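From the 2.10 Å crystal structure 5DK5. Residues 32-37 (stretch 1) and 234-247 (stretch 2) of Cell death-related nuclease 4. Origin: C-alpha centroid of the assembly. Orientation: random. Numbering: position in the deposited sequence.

Stretch 1 (32-37) AANQDY
Stretch 2 (234-247) EWRSSFMDAGKIFE

Residues 32-37 form an irregular segment that packs against a 3-10 segment that includes Arg-236 and ends at Ser-237, and against the helix that begins at Phe-239 and continues past Glu-247, with Ser-238 as its N-cap. The two backbones come nearest at Gln-35 and Arg-236, whose CA atoms lie 4.7 Å apart. Here Gln-35 N donates to Arg-236 O (2.8 Å, 152°). The same carbonyl accepts from water 1 (3.1 Å to Arg-236 O), which also donates to Ala-32 O at 3.0 Å, so one acceptor serves both backbone and solvent.

A salt bridge follows. Arg-236 (chi1 m, chi2 and chi3 t, chi4 79°) extends so that NE meets Asp-36 OD2 at 2.8 Å, near the guanidinium plane; NH2 adds a weak bond to the same OD2 at 3.4 Å. Asp-36 OD1 is satisfied elsewhere in the structure, and OD2 and Arg-236 NH2 have further hydrogen bonds there. Asp-36 (chi1 t; phi/psi -82/65) is further held by Asn-34, whose OD1 accepts from Asp-36 N at 2.9 Å.

The CA-to-CB bond of Gln-35 (m, m; phi/psi -88/-17) points toward the second stretch, and its CB lies 3.5 Å from Ala-242 CB; OE1 is 3.3 Å from Phe-239 CD1. Gln-35 O approaches the Phe-246 ring edge (3.7 Å to CZ), while Trp-235 (chi1 p) places CH2 3.6 Å from Asp-36 CB. At the helix start, Ser-238 OG donates to Asp-241 OD2 (2.8 Å).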

# COMPACT_ATOMS: atom_id res chain seq x y z
N ALA B 32 9.26 3.80 0.60
CA ALA B 32 10.68 4.12 0.81
C ALA B 32 11.18 3.92 2.24
O ALA B 32 12.28 3.42 2.45
CB ALA B 32 10.94 5.55 0.37
N ALA B 33 10.36 4.29 3.22
CA ALA B 33 10.78 4.27 4.62
C ALA B 33 10.73 2.87 5.23
O ALA B 33 11.22 2.66 6.34
CB ALA B 33 9.91 5.22 5.43
N ASN B 34 10.15 1.92 4.50
CA ASN B 34 9.99 0.56 5.00
C ASN B 34 10.53 -0.50 4.04
O ASN B 34 10.04 -0.63 2.91
CB ASN B 34 8.52 0.27 5.29
CG ASN B 34 8.30 -1.12 5.84
OD1 ASN B 34 9.19 -1.71 6.46
ND2 ASN B 34 7.11 -1.67 5.60
N GLN B 35 11.52 -1.25 4.49
CA GLN B 35 12.13 -2.31 3.69
C GLN B 35 11.40 -3.64 3.85
O GLN B 35 11.57 -4.54 3.03
CB GLN B 35 13.61 -2.47 4.05
CG GLN B 35 14.48 -1.30 3.65
CD GLN B 35 14.48 -1.06 2.15
OE1 GLN B 35 14.62 -2.00 1.36
NE2 GLN B 35 14.31 0.19 1.74
N ASP B 36 10.60 -3.76 4.90
CA ASP B 36 9.80 -4.96 5.10
C ASP B 36 8.55 -4.85 4.25
O ASP B 36 7.43 -4.77 4.76
CB ASP B 36 9.45 -5.15 6.58
CG ASP B 36 8.99 -6.57 6.89
OD1 ASP B 36 8.80 -7.36 5.94
OD2 ASP B 36 8.81 -6.89 8.08
N TYR B 37 8.76 -4.84 2.93
CA TYR B 37 7.70 -4.56 1.98
C TYR B 37 7.66 -5.63 0.89
O TYR B 37 8.71 -5.97 0.32
CB TYR B 37 7.92 -3.18 1.36
CG TYR B 37 6.71 -2.61 0.65
CD1 TYR B 37 6.48 -2.87 -0.69
CD2 TYR B 37 5.81 -1.80 1.33
CE1 TYR B 37 5.38 -2.34 -1.34
CE2 TYR B 37 4.71 -1.28 0.69
CZ TYR B 37 4.50 -1.55 -0.64
OH TYR B 37 3.40 -1.02 -1.28
N GLU B 234 16.81 -2.89 13.60
CA GLU B 234 16.39 -1.71 12.84
C GLU B 234 16.60 -1.90 11.34
O GLU B 234 16.75 -0.93 10.60
CB GLU B 234 17.16 -0.47 13.32
CG GLU B 234 17.03 -0.19 14.81
CD GLU B 234 15.61 0.14 15.23
OE1 GLU B 234 14.83 0.61 14.37
OE2 GLU B 234 15.27 -0.08 16.41
N TRP B 235 16.59 -3.15 10.89
CA TRP B 235 16.92 -3.46 9.50
C TRP B 235 15.89 -2.91 8.52
O TRP B 235 16.20 -2.70 7.35
CB TRP B 235 17.06 -4.97 9.30
CG TRP B 235 15.78 -5.76 9.41
CD1 TRP B 235 15.30 -6.39 10.52
CD2 TRP B 235 14.82 -6.00 8.37
NE1 TRP B 235 14.10 -7.01 10.24
CE2 TRP B 235 13.79 -6.79 8.92
CE3 TRP B 235 14.74 -5.64 7.02
CZ2 TRP B 235 12.69 -7.21 8.18
CZ3 TRP B 235 13.65 -6.06 6.28
CH2 TRP B 235 12.64 -6.83 6.86
N ARG B 236 14.68 -2.68 8.99
CA ARG B 236 13.60 -2.24 8.12
C ARG B 236 13.78 -0.81 7.61
O ARG B 236 13.14 -0.42 6.63
CB ARG B 236 12.26 -2.37 8.84
CG ARG B 236 11.87 -3.81 9.10
CD ARG B 236 10.50 -3.92 9.72
NE ARG B 236 10.13 -5.32 9.96
CZ ARG B 236 10.57 -6.04 10.98
NH1 ARG B 236 11.40 -5.51 11.88
NH2 ARG B 236 10.19 -7.30 11.11
N SER B 237 14.65 -0.05 8.27
CA SER B 237 14.92 1.33 7.87
C SER B 237 16.22 1.46 7.07
O SER B 237 16.60 2.56 6.68
CB SER B 237 14.98 2.23 9.10
OG SER B 237 16.02 1.83 9.97
N SER B 238 16.88 0.33 6.83
CA SER B 238 18.15 0.31 6.10
C SER B 238 18.11 -0.65 4.91
O SER B 238 17.96 -1.86 5.09
CB SER B 238 19.29 -0.09 7.04
OG SER B 238 20.49 -0.31 6.31
N PHE B 239 18.25 -0.11 3.71
CA PHE B 239 18.28 -0.91 2.50
C PHE B 239 19.44 -1.90 2.56
O PHE B 239 19.33 -3.03 2.08
CB PHE B 239 18.41 -0.02 1.27
CG PHE B 239 18.39 -0.77 -0.03
CD1 PHE B 239 17.19 -1.15 -0.61
CD2 PHE B 239 19.57 -1.10 -0.68
CE1 PHE B 239 17.17 -1.85 -1.81
CE2 PHE B 239 19.56 -1.80 -1.87
CZ PHE B 239 18.36 -2.17 -2.44
N MET B 240 20.54 -1.47 3.17
CA MET B 240 21.73 -2.31 3.29
C MET B 240 21.46 -3.52 4.17
O MET B 240 21.64 -4.66 3.74
CB MET B 240 22.89 -1.49 3.86
CG MET B 240 24.27 -2.12 3.65
SD MET B 240 24.71 -2.30 1.91
CE MET B 240 24.66 -0.59 1.36
N ASP B 241 21.03 -3.27 5.40
CA ASP B 241 20.77 -4.35 6.35
C ASP B 241 19.60 -5.22 5.90
O ASP B 241 19.57 -6.41 6.17
CB ASP B 241 20.49 -3.78 7.74
CG ASP B 241 21.69 -3.07 8.34
OD1 ASP B 241 22.59 -3.76 8.85
OD2 ASP B 241 21.72 -1.82 8.29
N ALA B 242 18.65 -4.61 5.21
CA ALA B 242 17.52 -5.35 4.66
C ALA B 242 18.01 -6.35 3.62
O ALA B 242 17.45 -7.44 3.47
CB ALA B 242 16.50 -4.40 4.05
N GLY B 243 19.07 -5.98 2.90
CA GLY B 243 19.67 -6.86 1.91
C GLY B 243 20.12 -8.16 2.53
O GLY B 243 19.95 -9.23 1.94
N LYS B 244 20.70 -8.08 3.72
CA LYS B 244 21.17 -9.26 4.44
C LYS B 244 20.00 -10.19 4.75
O LYS B 244 20.14 -11.41 4.65
CB LYS B 244 21.88 -8.86 5.73
CG LYS B 244 23.08 -7.94 5.52
CD LYS B 244 24.20 -8.64 4.78
CE LYS B 244 25.41 -7.73 4.60
NZ LYS B 244 26.49 -8.38 3.82
N ILE B 245 18.87 -9.61 5.13
CA ILE B 245 17.65 -10.38 5.38
C ILE B 245 17.16 -11.05 4.10
O ILE B 245 16.85 -12.24 4.10
CB ILE B 245 16.52 -9.49 5.95
CG1 ILE B 245 16.88 -9.00 7.36
CG2 ILE B 245 15.19 -10.24 5.96
CD1 ILE B 245 16.90 -10.07 8.43
N PHE B 246 17.07 -10.27 3.03
CA PHE B 246 16.64 -10.78 1.73
C PHE B 246 17.47 -11.99 1.30
O PHE B 246 16.95 -12.94 0.73
CB PHE B 246 16.75 -9.68 0.66
CG PHE B 246 15.94 -8.45 0.95
CD1 PHE B 246 14.83 -8.51 1.78
CD2 PHE B 246 16.29 -7.23 0.39
CE1 PHE B 246 14.08 -7.37 2.04
CE2 PHE B 246 15.55 -6.10 0.65
CZ PHE B 246 14.45 -6.17 1.47
N GLU B 247 18.77 -11.94 1.58
CA GLU B 247 19.70 -12.98 1.15
C GLU B 247 19.37 -14.33 1.78
O GLU B 247 19.53 -15.38 1.15
CB GLU B 247 21.14 -12.59 1.50
CG GLU B 247 21.75 -11.55 0.57
CD GLU B 247 23.06 -10.99 1.08
OE1 GLU B 247 23.48 -11.36 2.20
OE2 GLU B 247 23.67 -10.17 0.37
O HOH W 1 13.64 1.98 4.70